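Local coordinates for protein ethylbenzene dehydrogenase alpha-subunit (Aromatoleum aromaticum, PDB 2IVF) that belongs to the molybdopterin oxidoreductase family, serving as the alpha-subunit of a three-chain assembly and holding a molybdenum atom and an iron/sulfur cluster, at residues 310-313 / 314-318; 429-432 / 433-436; 459-462 / 463-467; 407-410 / 411-414; 397-400 / 401-405. One frame throughout, in Å; residues are numbered along the deposited sequence.

Interaction 1. Residues 310-313 / 314-318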
loop_
_atom_site.group_PDB
_atom_site.type_symbol
_atom_site.label_atom_id
_atom_site.label_comp_id
_atom_site.label_asym_id
_atom_site.label_seq_id
_atom_site.Cartn_x
_atom_site.Cartn_y
_atom_site.Cartn_z
ATOM N N LEU A 310 -6.258 -30.034 -12.487
ATOM C CA LEU A 310 -5.249 -30.590 -11.590
ATOM C C LEU A 310 -5.771 -31.862 -10.918
ATOM O O LEU A 310 -5.045 -32.832 -10.757
ATOM C CB LEU A 310 -4.823 -29.583 -10.524
ATOM C CG LEU A 310 -3.546 -28.762 -10.812
ATOM C CD1 LEU A 310 -3.526 -28.094 -12.192
ATOM C CD2 LEU A 310 -3.252 -27.784 -9.674
ATOM N N SER A 311 -7.025 -31.838 -10.479
ATOM C CA SER A 311 -7.601 -32.994 -9.828
ATOM C C SER A 311 -7.726 -34.139 -10.797
ATOM O O SER A 311 -7.498 -35.290 -10.429
ATOM C CB SER A 311 -8.966 -32.657 -9.274
ATOM O OG SER A 311 -8.869 -31.589 -8.352
ATOM N N GLN A 312 -8.119 -33.838 -12.044
ATOM C CA GLN A 312 -8.241 -34.850 -13.058
ATOM C C GLN A 312 -6.898 -35.505 -13.314
ATOM O O GLN A 312 -6.815 -36.717 -13.469
ATOM C CB GLN A 312 -8.805 -34.272 -14.352
ATOM C CG GLN A 312 -9.282 -35.321 -15.346
ATOM C CD GLN A 312 -8.196 -35.955 -16.218
ATOM O OE1 GLN A 312 -8.432 -37.016 -16.809
ATOM N NE2 GLN A 312 -7.017 -35.336 -16.289
ATOM N N VAL A 313 -5.848 -34.708 -13.310
ATOM C CA VAL A 313 -4.492 -35.231 -13.485
ATOM C C VAL A 313 -4.127 -36.235 -12.395
ATOM O O VAL A 313 -3.691 -37.354 -12.691
ATOM C CB VAL A 313 -3.478 -34.110 -13.584
ATOM C CG1 VAL A 313 -2.014 -34.648 -13.462
ATOM C CG2 VAL A 313 -3.669 -33.358 -14.868
ATOM N N MET A 314 -4.323 -35.840 -11.135
ATOM C CA MET A 314 -3.986 -36.674 -10.018
ATOM C C MET A 314 -4.817 -37.926 -9.984
ATOM O O MET A 314 -4.326 -38.968 -9.579
ATOM C CB MET A 314 -4.178 -35.921 -8.698
ATOM C CG MET A 314 -3.290 -34.728 -8.527
ATOM S SD MET A 314 -3.371 -34.062 -6.844
ATOM C CE MET A 314 -4.672 -32.869 -7.022
ATOM N N ILE A 315 -6.077 -37.838 -10.384
ATOM C CA ILE A 315 -6.908 -39.045 -10.400
ATOM C C ILE A 315 -6.483 -39.939 -11.564
ATOM O O ILE A 315 -6.176 -41.115 -11.365
ATOM C CB ILE A 315 -8.415 -38.688 -10.384
ATOM C CG1 ILE A 315 -8.760 -38.098 -8.998
ATOM C CG2 ILE A 315 -9.308 -39.913 -10.739
ATOM C CD1 ILE A 315 -10.147 -37.535 -8.892
ATOM N N ASP A 316 -6.420 -39.384 -12.764
ATOM C CA ASP A 316 -6.123 -40.173 -13.947
ATOM C C ASP A 316 -4.739 -40.856 -13.882
ATOM O O ASP A 316 -4.568 -41.989 -14.338
ATOM C CB ASP A 316 -6.196 -39.252 -15.155
ATOM C CG ASP A 316 -6.221 -39.993 -16.463
ATOM O OD1 ASP A 316 -6.918 -41.021 -16.562
ATOM O OD2 ASP A 316 -5.562 -39.521 -17.409
ATOM N N GLU A 317 -3.767 -40.164 -13.326
ATOM C CA GLU A 317 -2.424 -40.678 -13.175
ATOM C C GLU A 317 -2.242 -41.421 -11.838
ATOM O O GLU A 317 -1.177 -41.893 -11.561
ATOM C CB GLU A 317 -1.401 -39.537 -13.337
ATOM C CG GLU A 317 -1.468 -38.886 -14.705
ATOM C CD GLU A 317 -0.305 -37.975 -15.026
ATOM O OE1 GLU A 317 0.538 -37.731 -14.158
ATOM O OE2 GLU A 317 -0.213 -37.510 -16.189
ATOM N N LYS A 318 -3.297 -41.563 -11.045
ATOM C CA LYS A 318 -3.252 -42.324 -9.784
ATOM C C LYS A 318 -2.176 -41.790 -8.824
ATOM O O LYS A 318 -1.408 -42.556 -8.218
ATOM C CB LYS A 318 -3.063 -43.834 -10.060
ATOM C CG LYS A 318 -4.103 -44.404 -11.042
ATOM C CD LYS A 318 -4.084 -45.925 -11.125
ATOM C CE LYS A 318 -5.339 -46.478 -11.852
ATOM N NZ LYS A 318 -5.522 -48.006 -11.733
HETATM O O HOH W 1 -4.604 -36.693 -17.346
#
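The amide of Asp316 reaches back one turn to Gln312, its N lying 2.8 Å from Gln312 O, the shortest of four successive i to i+4 bonds in the last turns of helix 303-316. The helix ends in a Schellman motif: Lys318 takes a positive phi, and one of the motif's two return bonds runs from Lys318 N to Ile315 O at 2.9 Å. The side chains of Gln312 and Asp316 run side by side in the same direction. Gln312 leaves with CG anti to its own N and then bends at chi2 (-82°), which lays the amide alongside Asp316, with Gln312 OE1 3.6 Å from Asp316 CB. The amide and carboxylate, their planes 40° apart, do not bond to each other directly; a water joins them, accepting from Gln312 NE2 at 3.0 Å and donating to Asp316 OD2 at 3.0 Å. One residue further on the pairing is of another kind. Val313 and Glu317 also lie alongside each other, but the extended acid chain runs past Val313, whose CG1 is 4.1 Å from Glu317 CD, and its carboxylate forms a salt bridge with Arg433. On the buried side, Ser311 OG turns back to Trp307 O, and Ser311 and Met314 pack on helix 454-467. Met314 runs along the preceding turn, its CG 3.4 Å from Leu310 O and its CE 3.8 Å from that same oxygen.

Interaction 2. Residues 429-432 / 433-436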
loop_
_atom_site.group_PDB
_atom_site.type_symbol
_atom_site.label_atom_id
_atom_site.label_comp_id
_atom_site.label_asym_id
_atom_site.label_seq_id
_atom_site.Cartn_x
_atom_site.Cartn_y
_atom_site.Cartn_z
ATOM N N ARG A 429 -0.760 -29.976 -16.352
ATOM C CA ARG A 429 -0.207 -31.303 -16.070
ATOM C C ARG A 429 0.970 -31.214 -15.106
ATOM O O ARG A 429 1.044 -31.998 -14.151
ATOM C CB ARG A 429 0.176 -32.030 -17.353
ATOM C CG ARG A 429 0.168 -33.553 -17.194
ATOM C CD ARG A 429 0.083 -34.283 -18.495
ATOM N NE ARG A 429 -1.263 -34.490 -19.010
ATOM C CZ ARG A 429 -1.639 -34.236 -20.267
ATOM N NH1 ARG A 429 -0.799 -33.704 -21.168
ATOM N NH2 ARG A 429 -2.886 -34.499 -20.626
ATOM N N GLU A 430 1.876 -30.252 -15.322
ATOM C CA GLU A 430 2.997 -30.062 -14.401
ATOM C C GLU A 430 2.571 -29.793 -12.959
ATOM O O GLU A 430 3.098 -30.395 -12.025
ATOM C CB GLU A 430 3.881 -28.904 -14.836
ATOM C CG GLU A 430 5.109 -28.716 -13.946
ATOM C CD GLU A 430 5.991 -27.567 -14.444
ATOM O OE1 GLU A 430 6.082 -27.411 -15.681
ATOM O OE2 GLU A 430 6.535 -26.857 -13.587
ATOM N N LEU A 431 1.641 -28.864 -12.784
ATOM C CA LEU A 431 1.164 -28.529 -11.472
ATOM C C LEU A 431 0.282 -29.609 -10.838
ATOM O O LEU A 431 0.292 -29.761 -9.604
ATOM C CB LEU A 431 0.487 -27.159 -11.464
ATOM C CG LEU A 431 1.471 -25.992 -11.678
ATOM C CD1 LEU A 431 0.769 -24.604 -11.923
ATOM C CD2 LEU A 431 2.512 -25.886 -10.511
ATOM N N GLY A 432 -0.473 -30.345 -11.652
ATOM C CA GLY A 432 -1.191 -31.534 -11.169
ATOM C C GLY A 432 -0.256 -32.489 -10.473
ATOM O O GLY A 432 -0.514 -32.960 -9.352
ATOM N N ARG A 433 0.859 -32.767 -11.141
ATOM C CA ARG A 433 1.813 -33.724 -10.658
ATOM C C ARG A 433 2.538 -33.191 -9.432
ATOM O O ARG A 433 2.816 -33.954 -8.491
ATOM C CB ARG A 433 2.799 -34.114 -11.777
ATOM C CG ARG A 433 2.094 -34.835 -12.910
ATOM C CD ARG A 433 2.969 -34.996 -14.113
ATOM N NE ARG A 433 2.374 -35.913 -15.081
ATOM C CZ ARG A 433 2.929 -36.212 -16.249
ATOM N NH1 ARG A 433 4.069 -35.624 -16.631
ATOM N NH2 ARG A 433 2.307 -37.063 -17.059
ATOM N N LYS A 434 2.824 -31.892 -9.415
ATOM C CA LYS A 434 3.551 -31.311 -8.317
ATOM C C LYS A 434 2.732 -31.220 -7.062
ATOM O O LYS A 434 3.243 -31.471 -5.991
ATOM C CB LYS A 434 4.090 -29.936 -8.673
ATOM C CG LYS A 434 5.246 -30.039 -9.629
ATOM C CD LYS A 434 5.836 -28.730 -10.040
ATOM C CE LYS A 434 7.179 -28.933 -10.774
ATOM N NZ LYS A 434 7.690 -27.647 -11.282
ATOM N N VAL A 435 1.476 -30.812 -7.197
ATOM C CA VAL A 435 0.593 -30.725 -6.036
ATOM C C VAL A 435 0.490 -32.093 -5.332
ATOM O O VAL A 435 0.452 -32.175 -4.104
ATOM C CB VAL A 435 -0.815 -30.239 -6.463
ATOM C CG1 VAL A 435 -1.784 -30.331 -5.316
ATOM C CG2 VAL A 435 -0.741 -28.765 -6.931
ATOM N N ALA A 436 0.406 -33.159 -6.109
ATOM C CA ALA A 436 0.295 -34.522 -5.545
ATOM C C ALA A 436 1.509 -34.949 -4.769
ATOM O O ALA A 436 1.407 -35.827 -3.927
ATOM C CB ALA A 436 0.008 -35.542 -6.630
#
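One face of the Arg433 guanidinium is covered by the aliphatic part of Arg429, whose CG stands 3.8 Å above the plane, displaced toward the rim of the group. Arg429 CD follows, 3.8 Å from Arg433 NH2. The two arginines run side by side in the same direction, and a bend at chi3 (-86°) turns the Arg429 guanidinium so that the planes are 44° apart. Arg429 NE and Arg433 NH2 stay 4.8 Å from each other. Each like charge has an acid of its own: Glu317 pairs with Arg433, Glu415 with Arg429. This is i to i+4 packing along helix 425-437, which covers a face of the parallel sheet that includes strands 249-253 and 294-296; Leu431 and Val435 pack against those strands. On another flank Glu430 and Lys434 form a salt bridge of the same spacing. Both chains are extended, and Lys434 NZ comes 2.7 Å from Glu430 OE2, on the anti side of the carboxylate and 30° out of its plane. The pair belongs to a larger charge network, because NZ also meets Glu277, while OE2 meets Arg279 of the beta-subunit. Val435 CG2 sits beside Leu431 O, the acceptor of Val435 N at 2.9 Å. The backbone bond from Ala436 N to Gly432 O is weak at 3.4 Å.

Interaction 3. Residues 459-462 / 463-467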
loop_
_atom_site.group_PDB
_atom_site.type_symbol
_atom_site.label_atom_id
_atom_site.label_comp_id
_atom_site.label_asym_id
_atom_site.label_seq_id
_atom_site.Cartn_x
_atom_site.Cartn_y
_atom_site.Cartn_z
ATOM N N ARG A 459 -13.995 -24.480 -3.778
ATOM C CA ARG A 459 -14.241 -25.911 -3.636
ATOM C C ARG A 459 -13.294 -26.739 -4.515
ATOM O O ARG A 459 -12.816 -27.815 -4.135
ATOM C CB ARG A 459 -15.694 -26.209 -3.960
ATOM C CG ARG A 459 -16.617 -25.659 -2.942
ATOM C CD ARG A 459 -18.069 -25.805 -3.404
ATOM N NE ARG A 459 -18.462 -27.210 -3.551
ATOM C CZ ARG A 459 -19.459 -27.640 -4.292
ATOM N NH1 ARG A 459 -20.200 -26.788 -4.975
ATOM N NH2 ARG A 459 -19.734 -28.921 -4.327
ATOM N N SER A 460 -13.007 -26.226 -5.701
ATOM C CA SER A 460 -12.196 -26.955 -6.654
ATOM C C SER A 460 -10.758 -26.995 -6.171
ATOM O O SER A 460 -10.100 -28.018 -6.263
ATOM C CB SER A 460 -12.314 -26.318 -8.041
ATOM O OG SER A 460 -13.627 -26.311 -8.485
ATOM N N LEU A 461 -10.269 -25.881 -5.636
ATOM C CA LEU A 461 -8.921 -25.858 -5.030
ATOM C C LEU A 461 -8.869 -26.815 -3.848
ATOM O O LEU A 461 -7.955 -27.626 -3.737
ATOM C CB LEU A 461 -8.537 -24.435 -4.579
ATOM C CG LEU A 461 -7.166 -24.183 -3.922
ATOM C CD1 LEU A 461 -6.736 -22.673 -4.098
ATOM C CD2 LEU A 461 -7.184 -24.564 -2.427
ATOM N N PHE A 462 -9.866 -26.789 -2.969
ATOM C CA PHE A 462 -9.858 -27.754 -1.871
ATOM C C PHE A 462 -9.931 -29.208 -2.290
ATOM O O PHE A 462 -9.381 -30.077 -1.605
ATOM C CB PHE A 462 -10.937 -27.392 -0.845
ATOM C CG PHE A 462 -10.667 -26.100 -0.178
ATOM C CD1 PHE A 462 -9.429 -25.884 0.371
ATOM C CD2 PHE A 462 -11.609 -25.086 -0.108
ATOM C CE1 PHE A 462 -9.102 -24.661 1.000
ATOM C CE2 PHE A 462 -11.276 -23.873 0.528
ATOM C CZ PHE A 462 -10.023 -23.664 1.041
ATOM N N LEU A 463 -10.557 -29.495 -3.426
ATOM C CA LEU A 463 -10.600 -30.857 -3.950
ATOM C C LEU A 463 -9.206 -31.312 -4.330
ATOM O O LEU A 463 -8.811 -32.403 -4.007
ATOM C CB LEU A 463 -11.575 -30.954 -5.145
ATOM C CG LEU A 463 -11.594 -32.313 -5.842
ATOM C CD1 LEU A 463 -11.995 -33.441 -4.841
ATOM C CD2 LEU A 463 -12.529 -32.272 -7.079
ATOM N N ALA A 464 -8.429 -30.425 -4.951
ATOM C CA ALA A 464 -7.028 -30.736 -5.278
ATOM C C ALA A 464 -6.176 -30.930 -4.022
ATOM O O ALA A 464 -5.276 -31.794 -3.985
ATOM C CB ALA A 464 -6.440 -29.613 -6.190
ATOM N N MET A 465 -6.413 -30.091 -3.012
ATOM C CA MET A 465 -5.733 -30.236 -1.728
ATOM C C MET A 465 -6.125 -31.551 -1.066
ATOM O O MET A 465 -5.295 -32.214 -0.496
ATOM C CB MET A 465 -6.007 -29.057 -0.807
ATOM C CG MET A 465 -5.584 -27.748 -1.401
ATOM S SD MET A 465 -3.781 -27.767 -1.840
ATOM C CE MET A 465 -3.775 -26.667 -3.256
ATOM N N ALA A 466 -7.387 -31.924 -1.116
ATOM C CA ALA A 466 -7.818 -33.224 -0.588
ATOM C C ALA A 466 -7.124 -34.416 -1.256
ATOM O O ALA A 466 -6.671 -35.390 -0.598
ATOM C CB ALA A 466 -9.342 -33.374 -0.775
ATOM N N LEU A 467 -7.133 -34.377 -2.583
ATOM C CA LEU A 467 -6.630 -35.468 -3.385
ATOM C C LEU A 467 -5.137 -35.616 -3.142
ATOM O O LEU A 467 -4.636 -36.690 -3.248
ATOM C CB LEU A 467 -6.899 -35.232 -4.868
ATOM C CG LEU A 467 -8.348 -35.415 -5.283
ATOM C CD1 LEU A 467 -8.557 -34.784 -6.695
ATOM C CD2 LEU A 467 -8.788 -36.908 -5.207
#
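Met465 sits one helical turn beyond Leu461. Its CB lies over the backbone oxygens of the preceding turn, 3.6 Å from Phe462 O. The next carbon, CG, comes to 3.3 Å from Leu461 O and is also the atom that touches the leucine side chain, 3.7 Å from Leu461 CD2. The chain then passes through SD, and bends at chi2 (-57°) and chi3 bring the terminal CE to 4.1 Å from the same methyl, Leu461 CD2. Leu461 supplies this methyl by extending with its CG anti to the backbone N (chi1 -180°), and the two side chains cross obliquely. Both belong to helix 454-467, whose residues here are all buried, and both pack against strand 440-444 at the edge of the parallel sheet. Beneath them the backbone bonds run on regularly, the shortest from Ala466 N to Phe462 O at 2.8 Å; Leu463 N adds a weak second bond to Ser460 O. Phe462 meets Phe232 edge-to-face. Since the helix keeps its peptide groups bonded internally, the contact between the Leu461 and Met465 side chains is one of dispersion and shape, in a buried place where neither brings a group that needs a hydrogen bond.

Interaction 4. Residues 407-410 / 411-414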
loop_
_atom_site.group_PDB
_atom_site.type_symbol
_atom_site.label_atom_id
_atom_site.label_comp_id
_atom_site.label_asym_id
_atom_site.label_seq_id
_atom_site.Cartn_x
_atom_site.Cartn_y
_atom_site.Cartn_z
ATOM N N GLU A 407 -16.384 -39.383 -13.416
ATOM C CA GLU A 407 -17.194 -39.065 -14.599
ATOM C C GLU A 407 -17.126 -37.558 -14.910
ATOM O O GLU A 407 -16.891 -37.143 -16.035
ATOM C CB GLU A 407 -18.643 -39.543 -14.380
ATOM C CG GLU A 407 -19.676 -39.108 -15.424
ATOM C CD GLU A 407 -21.128 -39.575 -15.093
ATOM O OE1 GLU A 407 -21.983 -38.718 -14.714
ATOM O OE2 GLU A 407 -21.426 -40.792 -15.221
ATOM N N HIS A 408 -17.354 -36.749 -13.886
ATOM C CA HIS A 408 -17.500 -35.324 -14.021
ATOM C C HIS A 408 -16.188 -34.705 -14.547
ATOM O O HIS A 408 -16.209 -33.808 -15.389
ATOM C CB HIS A 408 -17.850 -34.791 -12.636
ATOM C CG HIS A 408 -17.854 -33.302 -12.524
ATOM N ND1 HIS A 408 -18.734 -32.510 -13.218
ATOM C CD2 HIS A 408 -17.135 -32.470 -11.736
ATOM C CE1 HIS A 408 -18.523 -31.245 -12.895
ATOM N NE2 HIS A 408 -17.569 -31.194 -11.985
ATOM N N LEU A 409 -15.063 -35.228 -14.062
ATOM C CA LEU A 409 -13.763 -34.700 -14.432
ATOM C C LEU A 409 -13.390 -35.107 -15.862
ATOM O O LEU A 409 -12.374 -34.623 -16.383
ATOM C CB LEU A 409 -12.671 -35.173 -13.458
ATOM C CG LEU A 409 -12.709 -34.500 -12.081
ATOM C CD1 LEU A 409 -11.716 -35.154 -11.138
ATOM C CD2 LEU A 409 -12.455 -32.972 -12.170
ATOM N N LYS A 410 -14.194 -35.940 -16.518
ATOM C CA LYS A 410 -13.990 -36.156 -17.960
ATOM C C LYS A 410 -14.118 -34.861 -18.799
ATOM O O LYS A 410 -13.612 -34.776 -19.916
ATOM C CB LYS A 410 -14.908 -37.249 -18.483
ATOM C CG LYS A 410 -14.493 -38.604 -17.914
ATOM C CD LYS A 410 -15.290 -39.761 -18.457
ATOM C CE LYS A 410 -14.794 -41.071 -17.849
ATOM N NZ LYS A 410 -15.677 -42.211 -18.258
ATOM N N ASP A 411 -14.796 -33.869 -18.250
ATOM C CA ASP A 411 -14.960 -32.577 -18.886
ATOM C C ASP A 411 -13.805 -31.636 -18.517
ATOM O O ASP A 411 -13.771 -30.512 -19.003
ATOM C CB ASP A 411 -16.349 -31.991 -18.510
ATOM C CG ASP A 411 -17.515 -32.785 -19.137
ATOM O OD1 ASP A 411 -17.306 -33.452 -20.188
ATOM O OD2 ASP A 411 -18.633 -32.780 -18.571
ATOM N N TYR A 412 -12.857 -32.103 -17.690
ATOM C CA TYR A 412 -11.769 -31.298 -17.161
ATOM C C TYR A 412 -10.441 -32.027 -17.346
ATOM O O TYR A 412 -9.542 -31.915 -16.539
ATOM C CB TYR A 412 -12.009 -30.933 -15.673
ATOM C CG TYR A 412 -13.238 -30.101 -15.493
ATOM C CD1 TYR A 412 -13.182 -28.714 -15.638
ATOM C CD2 TYR A 412 -14.482 -30.689 -15.232
ATOM C CE1 TYR A 412 -14.328 -27.939 -15.550
ATOM C CE2 TYR A 412 -15.634 -29.908 -15.096
ATOM C CZ TYR A 412 -15.536 -28.538 -15.259
ATOM O OH TYR A 412 -16.661 -27.752 -15.180
ATOM N N THR A 413 -10.315 -32.781 -18.424
ATOM C CA THR A 413 -9.003 -33.257 -18.812
ATOM C C THR A 413 -8.171 -31.984 -19.035
ATOM O O THR A 413 -8.710 -30.896 -19.223
ATOM C CB THR A 413 -9.075 -34.094 -20.099
ATOM O OG1 THR A 413 -9.539 -33.251 -21.175
ATOM C CG2 THR A 413 -10.038 -35.307 -19.900
ATOM N N PRO A 414 -6.859 -32.091 -18.965
ATOM C CA PRO A 414 -6.079 -30.870 -19.150
ATOM C C PRO A 414 -6.357 -30.100 -20.437
ATOM O O PRO A 414 -6.376 -28.884 -20.433
ATOM C CB PRO A 414 -4.640 -31.382 -19.118
ATOM C CG PRO A 414 -4.700 -32.597 -18.298
ATOM C CD PRO A 414 -6.006 -33.245 -18.657
HETATM O O HOH W 2 -19.052 -35.829 -17.978
HETATM O O HOH W 3 -18.828 -31.936 -16.137
#
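His408 carries its ring with CG anti to the backbone N (chi1 172°), whereas Tyr412 has CG beside its own N (chi1 -62°), and these two choices bring the rings together where the chain leads from helix 401-408 toward helix 414-421. Tyr412 CE2 lies over one face of the imidazole, 3.9 Å from both His408 CE1 and NE2. The rings meet obliquely, with centroids 5.4 Å apart and planes at 54°. His408 O approaches the phenol ring at its edge, close to its plane and 3.6 Å from Tyr412 CD2. Lys410 and Asp411 form a 3-10 turn here: Asp411 N bonds to His408 O, and Tyr412 N to Leu409 O at 2.9 Å, each donor standing above the carbonyl plane. Thr413 is the N-cap of the helix that follows, although its bond to Lys416 N is weak. On the outer side, two waters donate to Asp411 OD2; one of them, 3.1 Å from that atom, also donates to Glu407 O. The far ends of both rings are spoken for by one loop, His408 NE2 by Pro829 O, Tyr412 OH by His831 N and Thr830 OG1. A carbonyl partner implies that NE2 bears a hydrogen, and the hydrogen bonds at the outer ends of the two rings probably help to hold their mutual tilt.

Interaction 5. Residues 397-400 / 401-405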
loop_
_atom_site.group_PDB
_atom_site.type_symbol
_atom_site.label_atom_id
_atom_site.label_comp_id
_atom_site.label_asym_id
_atom_site.label_seq_id
_atom_site.Cartn_x
_atom_site.Cartn_y
_atom_site.Cartn_z
ATOM N N GLN A 397 -28.685 -48.914 -7.675
ATOM C CA GLN A 397 -27.280 -48.689 -7.903
ATOM C C GLN A 397 -26.852 -47.528 -7.006
ATOM O O GLN A 397 -27.581 -46.539 -6.880
ATOM C CB GLN A 397 -27.017 -48.269 -9.359
ATOM C CG GLN A 397 -26.864 -49.388 -10.401
ATOM C CD GLN A 397 -26.082 -48.883 -11.621
ATOM O OE1 GLN A 397 -25.189 -48.025 -11.493
ATOM N NE2 GLN A 397 -26.410 -49.395 -12.790
ATOM N N VAL A 398 -25.682 -47.659 -6.399
ATOM C CA VAL A 398 -25.074 -46.587 -5.638
ATOM C C VAL A 398 -23.625 -46.528 -6.060
ATOM O O VAL A 398 -23.062 -47.546 -6.483
ATOM C CB VAL A 398 -25.188 -46.803 -4.121
ATOM C CG1 VAL A 398 -26.670 -46.889 -3.701
ATOM C CG2 VAL A 398 -24.416 -48.048 -3.682
ATOM N N ARG A 399 -23.035 -45.341 -5.972
ATOM C CA ARG A 399 -21.633 -45.178 -6.255
ATOM C C ARG A 399 -21.085 -44.120 -5.336
ATOM O O ARG A 399 -21.825 -43.319 -4.803
ATOM C CB ARG A 399 -21.412 -44.812 -7.720
ATOM C CG ARG A 399 -21.764 -43.384 -8.078
ATOM C CD ARG A 399 -21.589 -43.127 -9.567
ATOM N NE ARG A 399 -22.008 -41.773 -9.952
ATOM C CZ ARG A 399 -22.188 -41.362 -11.211
ATOM N NH1 ARG A 399 -21.971 -42.168 -12.244
ATOM N NH2 ARG A 399 -22.588 -40.128 -11.444
ATOM N N THR A 400 -19.775 -44.112 -5.181
ATOM C CA THR A 400 -19.125 -43.151 -4.334
ATOM C C THR A 400 -19.154 -41.788 -5.010
ATOM O O THR A 400 -19.256 -41.700 -6.237
ATOM C CB THR A 400 -17.655 -43.546 -4.092
ATOM O OG1 THR A 400 -16.935 -43.538 -5.325
ATOM C CG2 THR A 400 -17.557 -44.925 -3.447
ATOM N N VAL A 401 -19.049 -40.729 -4.206
ATOM C CA VAL A 401 -18.878 -39.419 -4.741
ATOM C C VAL A 401 -17.701 -39.427 -5.704
ATOM O O VAL A 401 -17.790 -38.859 -6.792
ATOM C CB VAL A 401 -18.607 -38.389 -3.647
ATOM C CG1 VAL A 401 -18.153 -37.055 -4.269
ATOM C CG2 VAL A 401 -19.868 -38.229 -2.762
ATOM N N PHE A 402 -16.614 -40.074 -5.288
ATOM C CA PHE A 402 -15.414 -40.220 -6.123
ATOM C C PHE A 402 -15.706 -40.747 -7.535
ATOM O O PHE A 402 -15.129 -40.249 -8.521
ATOM C CB PHE A 402 -14.401 -41.150 -5.443
ATOM C CG PHE A 402 -13.067 -41.206 -6.139
ATOM C CD1 PHE A 402 -12.092 -40.275 -5.849
ATOM C CD2 PHE A 402 -12.800 -42.188 -7.087
ATOM C CE1 PHE A 402 -10.849 -40.319 -6.467
ATOM C CE2 PHE A 402 -11.549 -42.230 -7.712
ATOM C CZ PHE A 402 -10.591 -41.307 -7.395
ATOM N N GLU A 403 -16.551 -41.771 -7.609
ATOM C CA GLU A 403 -16.932 -42.370 -8.895
ATOM C C GLU A 403 -17.721 -41.365 -9.740
ATOM O O GLU A 403 -17.508 -41.276 -10.957
ATOM C CB GLU A 403 -17.705 -43.670 -8.687
ATOM C CG GLU A 403 -18.087 -44.375 -9.989
ATOM C CD GLU A 403 -16.930 -45.045 -10.739
ATOM O OE1 GLU A 403 -15.824 -45.240 -10.192
ATOM O OE2 GLU A 403 -17.161 -45.398 -11.916
ATOM N N GLY A 404 -18.589 -40.576 -9.109
ATOM C CA GLY A 404 -19.255 -39.479 -9.800
ATOM C C GLY A 404 -18.238 -38.447 -10.271
ATOM O O GLY A 404 -18.274 -37.957 -11.394
ATOM N N LEU A 405 -17.323 -38.106 -9.396
ATOM C CA LEU A 405 -16.302 -37.162 -9.755
ATOM C C LEU A 405 -15.449 -37.613 -10.928
ATOM O O LEU A 405 -15.045 -36.763 -11.751
ATOM C CB LEU A 405 -15.425 -36.910 -8.557
ATOM C CG LEU A 405 -14.388 -35.825 -8.698
ATOM C CD1 LEU A 405 -15.015 -34.433 -8.965
ATOM C CD2 LEU A 405 -13.580 -35.819 -7.389
#
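Helix 401-408 starts directly where strand 395-400 ends, and Thr400 is its N-cap: Thr400 OG1 accepts from Glu403 N at 2.9 Å, taking up one of the amides that a first turn leaves without a helical partner. The side chain is set for this with OG1 between the backbone N and the carbonyl carbon (chi1 63°). OG1 has a second partner in Leu382 O, to which the hydroxyl must give its hydrogen. The first regular helical bond follows, from Gly404 N to Thr400 O at 3.2 Å. The strand and helix axes lie at 82° to each other, so the chain turns sharply from the middle strand of a three-stranded antiparallel sheet, flanked by strands 334-336 and 385-389, into a helix that packs through Phe402 and Leu405 on Ile315 of helix 303-316. Arg399, the strand residue before the cap, spans the corner. Its chain is extended from CG to NE and passes Glu403 at about a right angle, Arg399 CD lying 3.7 Å from Glu403 CG. The guanidinium then lies flat over the helix backbone, with Gly404 CA 3.3 Å above its plane toward the rim and 3.6 Å from Arg399 NE. The acid and the base do not pair here: Glu403 bends at chi2 (72°) and takes its OE1 to Gly384 N and Arg406 NH1, leaving its OE2 5.8 Å from Arg399 NH1. Arg399 NH1 instead has a long, weak ion pair with Glu407 OE2.

How the interactions relate
Helix 303-316, which carries interaction 1, is touched by all the others: the helices of interactions 2 and 3 pack along it, and the turn of interaction 4 and the helix start of interaction 5 also pack on it, both through Ile315. Interaction 3 is wholly buried and its side-chain contact is apolar, whereas the other four mix buried residues with partly or fully exposed ones and rely on charge, water or capping. Interactions 1 and 2 are joined by a salt bridge, with centres about 9 Å apart. Interactions 4 and 5 both use helix 401-408, interaction 5 at its start, and are linked by a weak ion pair. Interaction 2 alone touches the beta-subunit.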